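Local coordinates for protein alpha-galacturonidase (Bacillus subtilis, PDB 3FEF) that hydrolyses alpha-1,4-linked galacturonate oligomers, probably di-galacturonate in nature, as an NAD- and manganese-dependent glycosidase of family 4, at residues Gly351-Thr364 / Pro375-Ala389. Numbering follows the deposited sequence.
Sequences GQVLNLPIQAIVET and PILSGALPKGVEMLA
Backbone pairing between two loops, finished by an amide–carboxylate bond, joins Gln352-Leu356 to Pro375-Glu386 in the C-terminal domain, where the chain runs from a three-stranded antiparallel sheet into helix 383-405. Ser378 N donates to Gln352 O (3.0 Å), and Leu354 N to Gly379 O in an almost straight bond (178°). One water links Gly351 O to Gly379 N beside them. The side chain of Gln352, bent at chi2, lays its amide against the Pro375 ring, CD to CB 3.5 Å; its OE1 and NE2 are taken by Gln350 N and Pro348 O. Leu377 CD2 packs on Gln352 CA (3.6 Å), and Leu377 of a second subunit joins this patch. On the helix side, Asn355 ND2 gives a 2.8 Å bond to Glu386 OE1 on its syn side but tilted out of the carboxylate plane, the amide and carboxylate planes 69° apart. Glu386 reaches back to the loop from the first turn because its CG swings away from the backbone N (chi1 168°) and the chain beyond runs extended. Nearby, Leu356 CD2 meets Leu381 CD1 at 4.1 Å, crossing at about a right angle. Lys383 NZ makes a salt bridge to Glu386 OE2 from above the carboxylate plane, while a second water accepts from Leu381 N and donates to Leu354 O. Gripped by Asn355 and Lys383, the buried carboxylate is probably ionised and fixed in its rotation.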
loop_
_atom_site.group_PDB
_atom_site.type_symbol
_atom_site.label_atom_id
_atom_site.label_comp_id
_atom_site.label_asym_id
_atom_site.label_seq_id
_atom_site.Cartn_x
_atom_site.Cartn_y
_atom_site.Cartn_z
ATOM N N GLY A 351 6.447 6.504 4.353
ATOM C CA GLY A 351 6.492 7.001 2.992
ATOM C C GLY A 351 7.589 8.018 2.733
ATOM O O GLY A 351 7.776 8.437 1.596
ATOM N N GLN A 352 8.309 8.445 3.769
ATOM C CA GLN A 352 9.306 9.502 3.565
ATOM C C GLN A 352 10.509 8.979 2.784
ATOM O O GLN A 352 11.297 9.753 2.256
ATOM C CB GLN A 352 9.759 10.167 4.889
ATOM C CG GLN A 352 10.470 9.279 5.913
ATOM C CD GLN A 352 9.504 8.719 6.959
ATOM O OE1 GLN A 352 8.348 8.491 6.665
ATOM N NE2 GLN A 352 9.992 8.487 8.177
ATOM N N VAL A 353 10.684 7.668 2.773
ATOM C CA VAL A 353 11.641 7.068 1.843
ATOM C C VAL A 353 10.897 6.056 1.007
ATOM O O VAL A 353 10.284 5.133 1.548
ATOM C CB VAL A 353 12.831 6.369 2.508
ATOM C CG1 VAL A 353 13.683 5.692 1.417
ATOM C CG2 VAL A 353 13.713 7.388 3.318
ATOM N N LEU A 354 10.948 6.237 -0.307
ATOM C CA LEU A 354 10.215 5.366 -1.247
ATOM C C LEU A 354 10.784 3.960 -1.360
ATOM O O LEU A 354 11.996 3.785 -1.328
ATOM C CB LEU A 354 10.191 6.003 -2.660
ATOM C CG LEU A 354 9.323 7.245 -2.851
ATOM C CD1 LEU A 354 9.270 7.755 -4.342
ATOM C CD2 LEU A 354 7.926 6.950 -2.323
ATOM N N ASN A 355 9.901 2.974 -1.551
ATOM C CA ASN A 355 10.299 1.591 -1.840
ATOM C C ASN A 355 11.042 0.894 -0.701
ATOM O O ASN A 355 11.796 -0.030 -0.942
ATOM C CB ASN A 355 11.169 1.503 -3.115
ATOM C CG ASN A 355 10.608 2.295 -4.272
ATOM O OD1 ASN A 355 9.397 2.304 -4.524
ATOM N ND2 ASN A 355 11.489 2.969 -4.992
ATOM N N LEU A 356 10.860 1.351 0.528
ATOM C CA LEU A 356 11.499 0.709 1.684
ATOM C C LEU A 356 10.376 0.318 2.612
ATOM O O LEU A 356 9.382 1.025 2.680
ATOM C CB LEU A 356 12.462 1.676 2.387
ATOM C CG LEU A 356 13.990 1.510 2.300
ATOM C CD1 LEU A 356 14.484 1.026 0.953
ATOM C CD2 LEU A 356 14.717 2.787 2.703
ATOM N N PRO A 357 10.512 -0.804 3.336
ATOM C CA PRO A 357 9.335 -1.267 4.085
ATOM C C PRO A 357 8.784 -0.196 5.027
ATOM O O PRO A 357 9.538 0.605 5.594
ATOM C CB PRO A 357 9.864 -2.447 4.914
ATOM C CG PRO A 357 11.156 -2.852 4.279
ATOM C CD PRO A 357 11.701 -1.656 3.528
ATOM N N ILE A 358 7.476 -0.183 5.214
ATOM C CA ILE A 358 6.913 0.759 6.139
ATOM C C ILE A 358 7.119 0.334 7.616
ATOM O O ILE A 358 7.230 -0.857 7.922
ATOM C CB ILE A 358 5.453 1.071 5.771
ATOM C CG1 ILE A 358 4.489 0.581 6.826
ATOM C CG2 ILE A 358 5.127 0.530 4.400
ATOM C CD1 ILE A 358 3.498 1.662 7.155
ATOM N N GLN A 359 7.213 1.325 8.509
ATOM C CA GLN A 359 7.550 1.100 9.925
ATOM C C GLN A 359 9.050 0.991 10.184
ATOM O O GLN A 359 9.512 1.233 11.292
ATOM C CB GLN A 359 6.924 -0.189 10.412
ATOM C CG GLN A 359 5.472 -0.290 10.103
ATOM C CD GLN A 359 4.695 0.246 11.226
ATOM O OE1 GLN A 359 4.740 1.450 11.506
ATOM N NE2 GLN A 359 3.999 -0.642 11.930
ATOM N N ALA A 360 9.806 0.547 9.189
ATOM C CA ALA A 360 11.237 0.418 9.401
ATOM C C ALA A 360 11.778 1.813 9.738
ATOM O O ALA A 360 11.247 2.812 9.277
ATOM C CB ALA A 360 11.917 -0.150 8.175
ATOM N N ILE A 361 12.807 1.856 10.571
ATOM C CA ILE A 361 13.446 3.105 10.987
ATOM C C ILE A 361 14.336 3.636 9.868
ATOM O O ILE A 361 15.352 3.026 9.547
ATOM C CB ILE A 361 14.329 2.870 12.243
ATOM C CG1 ILE A 361 13.505 2.167 13.335
ATOM C CG2 ILE A 361 14.953 4.215 12.766
ATOM C CD1 ILE A 361 12.218 2.882 13.663
ATOM N N VAL A 362 13.933 4.755 9.270
ATOM C CA VAL A 362 14.739 5.425 8.254
ATOM C C VAL A 362 15.167 6.847 8.706
ATOM O O VAL A 362 14.526 7.469 9.569
ATOM C CB VAL A 362 13.970 5.461 6.911
ATOM C CG1 VAL A 362 13.692 3.997 6.402
ATOM C CG2 VAL A 362 12.642 6.179 7.105
ATOM N N GLU A 363 16.261 7.339 8.141
ATOM C CA GLU A 363 16.746 8.682 8.420
ATOM C C GLU A 363 16.410 9.638 7.271
ATOM O O GLU A 363 16.833 9.407 6.140
ATOM C CB GLU A 363 18.284 8.640 8.661
ATOM C CG GLU A 363 18.923 9.972 9.152
ATOM C CD GLU A 363 20.286 9.783 9.851
ATOM O OE1 GLU A 363 20.654 8.633 10.208
ATOM O OE2 GLU A 363 20.987 10.803 10.078
ATOM N N THR A 364 15.626 10.687 7.563
ATOM C CA THR A 364 15.343 11.779 6.615
ATOM C C THR A 364 15.259 13.086 7.379
ATOM O O THR A 364 15.293 13.099 8.616
ATOM C CB THR A 364 13.979 11.633 5.884
ATOM O OG1 THR A 364 12.921 11.671 6.844
ATOM C CG2 THR A 364 13.895 10.332 5.097
ATOM N N PRO A 375 8.140 13.800 9.432
ATOM C CA PRO A 375 9.068 13.476 8.352
ATOM C C PRO A 375 8.679 14.195 7.052
ATOM O O PRO A 375 7.501 14.432 6.777
ATOM C CB PRO A 375 8.938 11.953 8.206
ATOM C CG PRO A 375 8.476 11.460 9.590
ATOM C CD PRO A 375 7.576 12.610 10.103
ATOM N N ILE A 376 9.690 14.555 6.291
ATOM C CA ILE A 376 9.534 15.194 5.005
ATOM C C ILE A 376 9.747 14.128 3.918
ATOM O O ILE A 376 10.712 13.373 3.968
ATOM C CB ILE A 376 10.571 16.336 4.893
ATOM C CG1 ILE A 376 10.171 17.478 5.845
ATOM C CG2 ILE A 376 10.708 16.829 3.458
ATOM C CD1 ILE A 376 11.249 18.509 6.106
ATOM N N LEU A 377 8.807 14.032 2.983
ATOM C CA LEU A 377 8.916 13.095 1.871
ATOM C C LEU A 377 10.184 13.391 1.067
ATOM O O LEU A 377 10.344 14.478 0.536
ATOM C CB LEU A 377 7.669 13.162 0.983
ATOM C CG LEU A 377 6.370 12.800 1.711
ATOM C CD1 LEU A 377 5.198 12.670 0.730
ATOM C CD2 LEU A 377 6.528 11.510 2.542
ATOM N N SER A 378 11.088 12.429 1.018
ATOM C CA SER A 378 12.411 12.655 0.465
ATOM C C SER A 378 12.722 11.879 -0.815
ATOM O O SER A 378 13.833 11.955 -1.317
ATOM C CB SER A 378 13.450 12.354 1.543
ATOM O OG SER A 378 13.275 13.277 2.623
ATOM N N GLY A 379 11.750 11.113 -1.323
ATOM C CA GLY A 379 11.926 10.396 -2.583
ATOM C C GLY A 379 12.669 9.070 -2.466
ATOM O O GLY A 379 12.613 8.424 -1.434
ATOM N N ALA A 380 13.338 8.673 -3.550
ATOM C CA ALA A 380 14.003 7.376 -3.680
ATOM C C ALA A 380 15.530 7.465 -3.590
ATOM O O ALA A 380 16.130 8.459 -3.966
ATOM C CB ALA A 380 13.618 6.706 -5.046
ATOM N N LEU A 381 16.150 6.384 -3.134
ATOM C CA LEU A 381 17.597 6.219 -3.209
ATOM C C LEU A 381 17.977 5.810 -4.625
ATOM O O LEU A 381 17.114 5.439 -5.402
ATOM C CB LEU A 381 18.012 5.123 -2.226
ATOM C CG LEU A 381 17.791 5.487 -0.733
ATOM C CD1 LEU A 381 17.605 4.226 0.125
ATOM C CD2 LEU A 381 18.951 6.324 -0.223
ATOM N N PRO A 382 19.268 5.890 -4.982
ATOM C CA PRO A 382 19.672 5.193 -6.213
ATOM C C PRO A 382 19.308 3.713 -6.094
ATOM O O PRO A 382 19.345 3.153 -4.997
ATOM C CB PRO A 382 21.195 5.326 -6.214
ATOM C CG PRO A 382 21.466 6.580 -5.432
ATOM C CD PRO A 382 20.357 6.686 -4.393
ATOM N N LYS A 383 18.999 3.079 -7.217
ATOM C CA LYS A 383 18.488 1.718 -7.204
ATOM C C LYS A 383 19.452 0.727 -6.519
ATOM O O LYS A 383 19.038 -0.086 -5.665
ATOM C CB LYS A 383 18.128 1.281 -8.627
ATOM C CG LYS A 383 17.642 -0.167 -8.731
ATOM C CD LYS A 383 16.359 -0.380 -7.968
ATOM C CE LYS A 383 15.250 0.511 -8.524
ATOM N NZ LYS A 383 14.091 0.496 -7.573
ATOM N N GLY A 384 20.739 0.826 -6.846
ATOM C CA GLY A 384 21.750 -0.018 -6.190
ATOM C C GLY A 384 21.771 0.147 -4.674
ATOM O O GLY A 384 21.958 -0.812 -3.921
ATOM N N VAL A 385 21.580 1.378 -4.228
ATOM C CA VAL A 385 21.644 1.695 -2.803
ATOM C C VAL A 385 20.385 1.194 -2.126
ATOM O O VAL A 385 20.429 0.710 -1.005
ATOM C CB VAL A 385 21.800 3.218 -2.595
ATOM C CG1 VAL A 385 21.747 3.580 -1.125
ATOM C CG2 VAL A 385 23.111 3.662 -3.192
ATOM N N GLU A 386 19.262 1.302 -2.832
ATOM C CA GLU A 386 17.974 0.871 -2.303
ATOM C C GLU A 386 17.929 -0.665 -2.150
ATOM O O GLU A 386 17.369 -1.195 -1.193
ATOM C CB GLU A 386 16.848 1.391 -3.215
ATOM C CG GLU A 386 15.474 0.810 -2.970
ATOM C CD GLU A 386 14.509 1.161 -4.095
ATOM O OE1 GLU A 386 14.161 2.356 -4.284
ATOM O OE2 GLU A 386 14.098 0.236 -4.809
HETATM N N MSE A 387 18.544 -1.378 -3.076
HETATM C CA MSE A 387 18.673 -2.826 -2.929
HETATM C C MSE A 387 19.475 -3.196 -1.678
HETATM O O MSE A 387 19.097 -4.075 -0.904
HETATM C CB MSE A 387 19.322 -3.436 -4.175
HETATM C CG MSE A 387 18.456 -3.368 -5.427
HETATM SE SE MSE A 387 19.541 -3.481 -7.068
HETATM C CE MSE A 387 20.472 -5.138 -6.644
ATOM N N LEU A 388 20.592 -2.515 -1.461
ATOM C CA LEU A 388 21.350 -2.793 -0.255
ATOM C C LEU A 388 20.558 -2.426 1.012
ATOM O O LEU A 388 20.573 -3.165 2.012
ATOM C CB LEU A 388 22.712 -2.087 -0.311
ATOM C CG LEU A 388 23.735 -2.799 -1.207
ATOM C CD1 LEU A 388 24.829 -1.839 -1.700
ATOM C CD2 LEU A 388 24.332 -4.024 -0.488
ATOM N N ALA A 389 19.873 -1.288 0.975
ATOM C CA ALA A 389 19.181 -0.777 2.167
ATOM C C ALA A 389 18.013 -1.691 2.546
ATOM O O ALA A 389 17.797 -1.923 3.723
ATOM C CB ALA A 389 18.691 0.637 1.954
HETATM O O HOH W 1 9.050 10.092 -0.213
HETATM O O HOH W 2 14.595 4.120 -2.608
#